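Long-range contact in putative lipoprotein (PDB 3NQI), which is of unknown function, although its name suggests a lipid-anchored protein of the bacterial cell envelope: residues P101-A115 with T123-V135. Sequence-based numbering, arbitrary orientation.
Sequences PVGSLSFVSGYSTVA and TIVLPVLYRVKNV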
ATOM      1  N   PRO A 101      11.328  -5.588  10.545  1.00 21.00           N
ATOM      2  CA  PRO A 101      10.204  -6.424  10.310  1.00 20.26           C
ATOM      3  C   PRO A 101       8.880  -5.660  10.505  1.00 22.95           C
ATOM      4  O   PRO A 101       8.768  -4.848  11.450  1.00 19.83           O
ATOM      5  CB  PRO A 101      10.340  -7.460  11.415  1.00 22.55           C
ATOM      6  CG  PRO A 101      10.912  -6.684  12.577  1.00 25.35           C
ATOM      7  CD  PRO A 101      11.753  -5.630  11.973  1.00 22.24           C
ATOM      8  N   VAL A 102       7.877  -5.996   9.680  1.00 21.51           N
ATOM      9  CA  VAL A 102       6.507  -5.565   9.928  1.00 21.97           C
ATOM     10  C   VAL A 102       5.927  -6.429  11.029  1.00 23.22           C
ATOM     11  O   VAL A 102       6.461  -7.511  11.375  1.00 22.77           O
ATOM     12  CB  VAL A 102       5.612  -5.626   8.628  1.00 21.43           C
ATOM     13  CG1 VAL A 102       6.240  -4.778   7.496  1.00 21.80           C
ATOM     14  CG2 VAL A 102       5.419  -7.057   8.169  1.00 17.87           C
ATOM     15  N   GLY A 103       4.829  -5.943  11.595  1.00 20.76           N
ATOM     16  CA  GLY A 103       4.052  -6.708  12.526  1.00 19.92           C
ATOM     17  C   GLY A 103       3.222  -7.687  11.742  1.00 22.86           C
ATOM     18  O   GLY A 103       3.173  -8.857  12.079  1.00 25.55           O
ATOM     19  N   SER A 104       2.504  -7.174  10.729  1.00 21.69           N
ATOM     20  CA  SER A 104       1.718  -8.001   9.808  0.50 20.89           C
ATOM     21  C   SER A 104       1.260  -7.137   8.645  1.00 20.78           C
ATOM     22  O   SER A 104       1.387  -5.915   8.681  1.00 19.86           O
ATOM     23  CB  SER A 104       0.512  -8.634  10.493  0.50 24.08           C
ATOM     24  OG  SER A 104      -0.289  -7.663  11.132  0.50 26.47           O
ATOM     25  N   LEU A 105       0.785  -7.783   7.576  1.00 19.17           N
ATOM     26  CA  LEU A 105       0.178  -7.062   6.450  1.00 18.74           C
ATOM     27  C   LEU A 105      -1.330  -7.286   6.553  1.00 20.58           C
ATOM     28  O   LEU A 105      -2.030  -7.553   5.581  1.00 21.68           O
ATOM     29  CB  LEU A 105       0.671  -7.523   5.088  1.00 17.17           C
ATOM     30  CG  LEU A 105       2.162  -7.416   4.872  1.00 19.67           C
ATOM     31  CD1 LEU A 105       2.535  -7.798   3.387  1.00 17.80           C
ATOM     32  CD2 LEU A 105       2.607  -5.998   5.245  1.00 14.96           C
ATOM     33  N   SER A 106      -1.824  -7.095   7.755  1.00 22.24           N
ATOM     34  CA  SER A 106      -3.237  -7.202   8.028  0.50 22.36           C
ATOM     35  C   SER A 106      -3.618  -6.442   9.302  1.00 26.05           C
ATOM     36  O   SER A 106      -2.818  -6.328  10.247  1.00 26.17           O
ATOM     37  CB  SER A 106      -3.624  -8.669   8.146  0.50 23.44           C
ATOM     38  OG  SER A 106      -4.985  -8.805   8.522  0.50 30.17           O
ATOM     39  N   PHE A 107      -4.829  -5.903   9.317  1.00 24.85           N
ATOM     40  CA  PHE A 107      -5.395  -5.267  10.521  1.00 27.51           C
ATOM     41  C   PHE A 107      -6.892  -5.192  10.333  1.00 28.94           C
ATOM     42  O   PHE A 107      -7.417  -5.674   9.314  1.00 24.28           O
ATOM     43  CB  PHE A 107      -4.754  -3.919  10.858  1.00 27.31           C
ATOM     44  CG  PHE A 107      -4.741  -2.893   9.723  1.00 27.81           C
ATOM     45  CD1 PHE A 107      -5.897  -2.202   9.350  1.00 30.84           C
ATOM     46  CD2 PHE A 107      -3.573  -2.598   9.071  1.00 26.03           C
ATOM     47  CE1 PHE A 107      -5.899  -1.261   8.342  1.00 31.66           C
ATOM     48  CE2 PHE A 107      -3.534  -1.613   8.069  1.00 25.55           C
ATOM     49  CZ  PHE A 107      -4.684  -0.947   7.681  1.00 19.95           C
ATOM     50  N   VAL A 108      -7.578  -4.622  11.310  1.00 31.34           N
ATOM     51  CA  VAL A 108      -9.021  -4.514  11.244  1.00 33.48           C
ATOM     52  C   VAL A 108      -9.413  -3.256  10.488  1.00 30.34           C
ATOM     53  O   VAL A 108      -8.913  -2.161  10.747  1.00 31.66           O
ATOM     54  CB  VAL A 108      -9.659  -4.593  12.654  1.00 38.02           C
ATOM     55  CG1 VAL A 108     -11.191  -4.310  12.600  1.00 36.86           C
ATOM     56  CG2 VAL A 108      -9.370  -5.959  13.264  1.00 35.30           C
ATOM     57  N   SER A 109     -10.278  -3.440   9.505  1.00 31.00           N
ATOM     58  CA  SER A 109     -10.895  -2.337   8.779  1.00 31.78           C
ATOM     59  C   SER A 109     -12.363  -2.609   8.661  1.00 33.56           C
ATOM     60  O   SER A 109     -12.755  -3.673   8.192  1.00 31.54           O
ATOM     61  CB  SER A 109     -10.278  -2.203   7.403  1.00 36.23           C
ATOM     62  OG  SER A 109     -10.746  -1.035   6.769  1.00 39.72           O
ATOM     63  N   GLY A 110     -13.192  -1.656   9.069  1.00 34.07           N
ATOM     64  CA  GLY A 110     -14.650  -1.914   9.113  1.00 34.95           C
ATOM     65  C   GLY A 110     -14.989  -3.006  10.130  1.00 37.27           C
ATOM     66  O   GLY A 110     -14.500  -2.981  11.255  1.00 39.77           O
ATOM     67  N   TYR A 111     -15.805  -3.969   9.721  1.00 38.15           N
ATOM     68  CA  TYR A 111     -16.195  -5.081  10.544  1.00 38.83           C
ATOM     69  C   TYR A 111     -15.371  -6.341  10.389  1.00 38.31           C
ATOM     70  O   TYR A 111     -15.772  -7.387  10.854  1.00 39.84           O
ATOM     71  CB  TYR A 111     -17.634  -5.421  10.222  1.00 41.18           C
ATOM     72  CG  TYR A 111     -18.603  -4.304  10.504  1.00 38.09           C
ATOM     73  CD1 TYR A 111     -18.819  -3.879  11.801  1.00 43.21           C
ATOM     74  CD2 TYR A 111     -19.323  -3.685   9.479  1.00 40.94           C
ATOM     75  CE1 TYR A 111     -19.724  -2.873  12.095  1.00 47.10           C
ATOM     76  CE2 TYR A 111     -20.286  -2.676   9.771  1.00 43.96           C
ATOM     77  CZ  TYR A 111     -20.455  -2.271  11.084  1.00 36.23           C
ATOM     78  OH  TYR A 111     -21.340  -1.290  11.429  1.00 47.32           O
ATOM     79  N   SER A 112     -14.185  -6.267   9.793  1.00 37.10           N
ATOM     80  CA  SER A 112     -13.421  -7.476   9.515  0.50 35.42           C
ATOM     81  C   SER A 112     -11.948  -7.133   9.410  1.00 33.99           C
ATOM     82  O   SER A 112     -11.578  -5.962   9.456  1.00 36.28           O
ATOM     83  CB  SER A 112     -13.925  -8.100   8.201  0.50 36.72           C
ATOM     84  OG  SER A 112     -13.511  -9.446   8.057  0.50 35.51           O
ATOM     85  N   THR A 113     -11.125  -8.162   9.269  1.00 32.60           N
ATOM     86  CA  THR A 113      -9.681  -8.023   8.975  0.50 30.66           C
ATOM     87  C   THR A 113      -9.492  -7.847   7.480  1.00 28.60           C
ATOM     88  O   THR A 113     -10.191  -8.437   6.686  1.00 27.95           O
ATOM     89  CB  THR A 113      -8.877  -9.287   9.399  0.50 30.38           C
ATOM     90  OG1 THR A 113      -7.476  -8.990   9.409  0.50 36.14           O
ATOM     91  CG2 THR A 113      -9.121 -10.443   8.442  0.50 37.19           C
ATOM     92  N   VAL A 114      -8.506  -7.072   7.075  1.00 25.45           N
ATOM     93  CA  VAL A 114      -8.223  -6.914   5.688  1.00 24.43           C
ATOM     94  C   VAL A 114      -6.747  -7.287   5.528  1.00 21.39           C
ATOM     95  O   VAL A 114      -5.982  -7.191   6.490  1.00 20.51           O
ATOM     96  CB  VAL A 114      -8.471  -5.457   5.231  1.00 25.26           C
ATOM     97  CG1 VAL A 114      -7.643  -4.480   6.081  1.00 20.31           C
ATOM     98  CG2 VAL A 114      -8.154  -5.321   3.742  1.00 30.07           C
ATOM     99  N   ALA A 115      -6.426  -7.819   4.360  1.00 20.10           N
ATOM    100  CA  ALA A 115      -5.091  -8.331   3.983  1.00 22.18           C
ATOM    101  C   ALA A 115      -4.721  -7.751   2.617  1.00 18.15           C
ATOM    102  O   ALA A 115      -5.535  -7.004   2.022  1.00 19.16           O
ATOM    103  CB  ALA A 115      -5.110  -9.894   3.980  1.00 22.38           C
ATOM    104  N   THR A 123      -3.611  -1.664  -9.753  1.00 18.28           N
ATOM    105  CA  THR A 123      -3.243  -1.265  -8.394  1.00 19.68           C
ATOM    106  C   THR A 123      -3.551  -2.328  -7.360  1.00 18.44           C
ATOM    107  O   THR A 123      -4.664  -2.853  -7.288  1.00 17.14           O
ATOM    108  CB  THR A 123      -3.951   0.060  -7.941  1.00 22.03           C
ATOM    109  OG1 THR A 123      -3.686   1.089  -8.889  1.00 21.60           O
ATOM    110  CG2 THR A 123      -3.466   0.537  -6.505  1.00 17.85           C
ATOM    111  N   ILE A 124      -2.575  -2.592  -6.503  1.00 18.67           N
ATOM    112  CA  ILE A 124      -2.845  -3.417  -5.348  1.00 17.89           C
ATOM    113  C   ILE A 124      -2.490  -2.628  -4.062  1.00 17.96           C
ATOM    114  O   ILE A 124      -1.763  -1.631  -4.114  1.00 20.44           O
ATOM    115  CB  ILE A 124      -2.086  -4.753  -5.375  1.00 19.01           C
ATOM    116  CG1 ILE A 124      -0.598  -4.484  -5.429  1.00 16.13           C
ATOM    117  CG2 ILE A 124      -2.580  -5.668  -6.585  1.00 16.80           C
ATOM    118  CD1 ILE A 124       0.291  -5.754  -5.213  1.00 21.80           C
ATOM    119  N   VAL A 125      -3.086  -3.091  -2.956  1.00 19.99           N
ATOM    120  CA  VAL A 125      -3.009  -2.395  -1.694  1.00 17.43           C
ATOM    121  C   VAL A 125      -2.524  -3.305  -0.570  1.00 19.09           C
ATOM    122  O   VAL A 125      -3.049  -4.402  -0.400  1.00 16.54           O
ATOM    123  CB  VAL A 125      -4.323  -1.727  -1.317  1.00 16.77           C
ATOM    124  CG1 VAL A 125      -4.146  -0.947   0.059  1.00 16.22           C
ATOM    125  CG2 VAL A 125      -4.732  -0.730  -2.426  1.00 19.01           C
ATOM    126  N   LEU A 126      -1.496  -2.838   0.151  1.00 13.31           N
ATOM    127  CA  LEU A 126      -1.023  -3.525   1.375  1.00 16.65           C
ATOM    128  C   LEU A 126      -1.483  -2.816   2.637  1.00 17.62           C
ATOM    129  O   LEU A 126      -1.161  -1.681   2.849  1.00 16.81           O
ATOM    130  CB  LEU A 126       0.501  -3.678   1.364  1.00 18.37           C
ATOM    131  CG  LEU A 126       1.154  -4.798   0.546  1.00 23.11           C
ATOM    132  CD1 LEU A 126       0.615  -4.898  -0.801  1.00 28.80           C
ATOM    133  CD2 LEU A 126       2.752  -4.577   0.590  1.00 18.71           C
ATOM    134  N   PRO A 127      -2.292  -3.489   3.497  1.00 16.39           N
ATOM    135  CA  PRO A 127      -2.432  -2.959   4.856  1.00 18.35           C
ATOM    136  C   PRO A 127      -1.168  -3.251   5.640  1.00 22.06           C
ATOM    137  O   PRO A 127      -0.753  -4.413   5.628  1.00 27.73           O
ATOM    138  CB  PRO A 127      -3.599  -3.756   5.423  1.00 16.97           C
ATOM    139  CG  PRO A 127      -4.030  -4.685   4.352  1.00 19.99           C
ATOM    140  CD  PRO A 127      -2.944  -4.809   3.372  1.00 20.04           C
ATOM    141  N   VAL A 128      -0.452  -2.253   6.197  1.00 19.73           N
ATOM    142  CA  VAL A 128       0.709  -2.536   6.980  1.00 17.30           C
ATOM    143  C   VAL A 128       0.461  -2.217   8.491  1.00 19.97           C
ATOM    144  O   VAL A 128      -0.031  -1.136   8.832  1.00 19.15           O
ATOM    145  CB  VAL A 128       1.989  -1.801   6.448  1.00 19.57           C
ATOM    146  CG1 VAL A 128       3.179  -2.444   7.116  1.00 18.58           C
ATOM    147  CG2 VAL A 128       2.078  -1.949   4.952  1.00 16.86           C
ATOM    148  N   LEU A 129       0.720  -3.200   9.358  1.00 18.25           N
ATOM    149  CA  LEU A 129       0.765  -3.035  10.843  1.00 18.68           C
ATOM    150  C   LEU A 129       2.260  -3.056  11.220  1.00 22.46           C
ATOM    151  O   LEU A 129       2.996  -4.015  10.951  1.00 21.02           O
ATOM    152  CB  LEU A 129      -0.064  -4.096  11.554  1.00 23.61           C
ATOM    153  CG  LEU A 129      -0.589  -3.943  12.997  1.00 29.37           C
ATOM    154  CD1 LEU A 129      -1.477  -2.725  13.160  1.00 29.89           C
ATOM    155  CD2 LEU A 129      -1.358  -5.199  13.373  1.00 27.17           C
ATOM    156  N   TYR A 130       2.724  -1.947  11.774  1.00 18.54           N
ATOM    157  CA  TYR A 130       4.130  -1.792  12.044  1.00 19.56           C
ATOM    158  C   TYR A 130       4.432  -0.941  13.289  1.00 20.35           C
ATOM    159  O   TYR A 130       3.533  -0.436  13.929  1.00 22.59           O
ATOM    160  CB  TYR A 130       4.799  -1.262  10.806  1.00 20.15           C
ATOM    161  CG  TYR A 130       4.408   0.117  10.335  1.00 20.88           C
ATOM    162  CD1 TYR A 130       3.216   0.347   9.679  1.00 18.47           C
ATOM    163  CD2 TYR A 130       5.265   1.199  10.504  1.00 17.20           C
ATOM    164  CE1 TYR A 130       2.823   1.647   9.267  1.00 20.36           C
ATOM    165  CE2 TYR A 130       4.908   2.491  10.061  1.00 20.85           C
ATOM    166  CZ  TYR A 130       3.705   2.701   9.428  1.00 23.75           C
ATOM    167  OH  TYR A 130       3.368   3.940   9.004  1.00 26.27           O
ATOM    168  N   ARG A 131       5.702  -0.809  13.641  1.00 21.33           N
ATOM    169  CA  ARG A 131       6.079  -0.159  14.894  1.00 21.82           C
ATOM    170  C   ARG A 131       6.816   1.130  14.626  1.00 21.16           C
ATOM    171  O   ARG A 131       7.766   1.137  13.857  1.00 21.90           O
ATOM    172  CB  ARG A 131       6.985  -1.093  15.714  1.00 23.29           C
ATOM    173  CG  ARG A 131       6.248  -2.283  16.357  1.00 24.11           C
ATOM    174  CD  ARG A 131       7.207  -3.401  16.806  1.00 22.50           C
ATOM    175  NE  ARG A 131       7.542  -4.177  15.637  1.00 25.15           N
ATOM    176  CZ  ARG A 131       7.094  -5.394  15.354  1.00 21.67           C
ATOM    177  NH1 ARG A 131       6.337  -6.078  16.215  1.00 23.33           N
ATOM    178  NH2 ARG A 131       7.441  -5.925  14.179  1.00 24.78           N
ATOM    179  N   VAL A 132       6.392   2.215  15.270  1.00 23.00           N
ATOM    180  CA  VAL A 132       7.072   3.495  15.167  1.00 22.36           C
ATOM    181  C   VAL A 132       7.650   3.980  16.510  1.00 24.15           C
ATOM    182  O   VAL A 132       7.365   3.431  17.590  1.00 23.98           O
ATOM    183  CB  VAL A 132       6.130   4.561  14.545  1.00 21.88           C
ATOM    184  CG1 VAL A 132       5.695   4.111  13.089  1.00 19.40           C
ATOM    185  CG2 VAL A 132       4.900   4.828  15.409  1.00 22.15           C
ATOM    186  N   LYS A 133       8.476   5.026  16.435  1.00 25.69           N
ATOM    187  CA  LYS A 133       8.999   5.673  17.627  1.00 27.02           C
ATOM    188  C   LYS A 133       7.868   6.452  18.293  1.00 27.67           C
ATOM    189  O   LYS A 133       7.033   7.015  17.619  1.00 25.76           O
ATOM    190  CB  LYS A 133      10.118   6.615  17.236  1.00 27.15           C
ATOM    191  CG  LYS A 133      10.786   7.361  18.385  1.00 35.75           C
ATOM    192  CD  LYS A 133      11.953   8.198  17.848  1.00 39.60           C
ATOM    193  CE  LYS A 133      12.691   8.909  18.967  1.00 48.17           C
ATOM    194  NZ  LYS A 133      13.770   9.719  18.384  1.00 52.68           N
ATOM    195  N   ASN A 134       7.868   6.469  19.617  1.00 28.04           N
ATOM    196  CA  ASN A 134       6.884   7.197  20.375  1.00 32.60           C
ATOM    197  C   ASN A 134       7.265   8.685  20.395  1.00 35.17           C
ATOM    198  O   ASN A 134       8.102   9.106  21.180  1.00 38.97           O
ATOM    199  CB  ASN A 134       6.792   6.597  21.794  1.00 36.11           C
ATOM    200  CG  ASN A 134       5.735   7.280  22.666  1.00 48.70           C
ATOM    201  OD1 ASN A 134       5.023   8.197  22.230  1.00 56.56           O
ATOM    202  ND2 ASN A 134       5.637   6.831  23.918  1.00 57.97           N
ATOM    203  N   VAL A 135       6.689   9.457  19.496  1.00 33.49           N
ATOM    204  CA  VAL A 135       6.930  10.884  19.445  1.00 37.22           C
ATOM    205  C   VAL A 135       5.586  11.542  19.594  1.00 41.08           C
ATOM    206  O   VAL A 135       4.564  10.916  19.329  1.00 41.73           O
ATOM    207  CB  VAL A 135       7.629  11.333  18.144  1.00 38.13           C
ATOM    208  CG1 VAL A 135       9.085  10.855  18.117  1.00 34.93           C
ATOM    209  CG2 VAL A 135       6.849  10.869  16.916  1.00 34.70           C
TER
HETATM  210  O   HOH W   1       7.576  -2.564  12.432  1.00 20.86           O
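The ring of F107 meets P127 obliquely, CE2 lying 3.4 Å from P127 CB, while the backbone N of L129 sits at the ring's edge near its plane. The other flat group, the guanidinium of R131, has P101 O and V102 O at its edge. Between these two ends lies a classic beta bulge in 101-115, where G103 and S104 face the single residue L129 of strand 123-132: G103 N and S104 N both donate to L129 O (2.7 and 3.2 Å), and L129 N returns a straighter bond to S104 O (2.9 Å, 167° at the hydrogen). This antiparallel bridge is single; one residue on, L105 CA makes a CH···O contact with P127 O at 2.9 Å. In the hairpin of strands 107-109 and 112-114, closed by a type II' turn from S109 to S112, F107 reaches P127 with CG placed between its backbone N and carbonyl carbon (chi1 53°), and V114 CG1 approaches the same proline. L105 lies alongside V128, and V102 crosses it, both valines and the leucine being buried, with L105 also packing on strand 214-221. R131, bent at chi3, is further fixed by N226 and N222. Its NH2 donates to P101 O from above the carbonyl plane, 62° out of it, and a water bridges that same oxygen to R131 N, 2.8 Å from each.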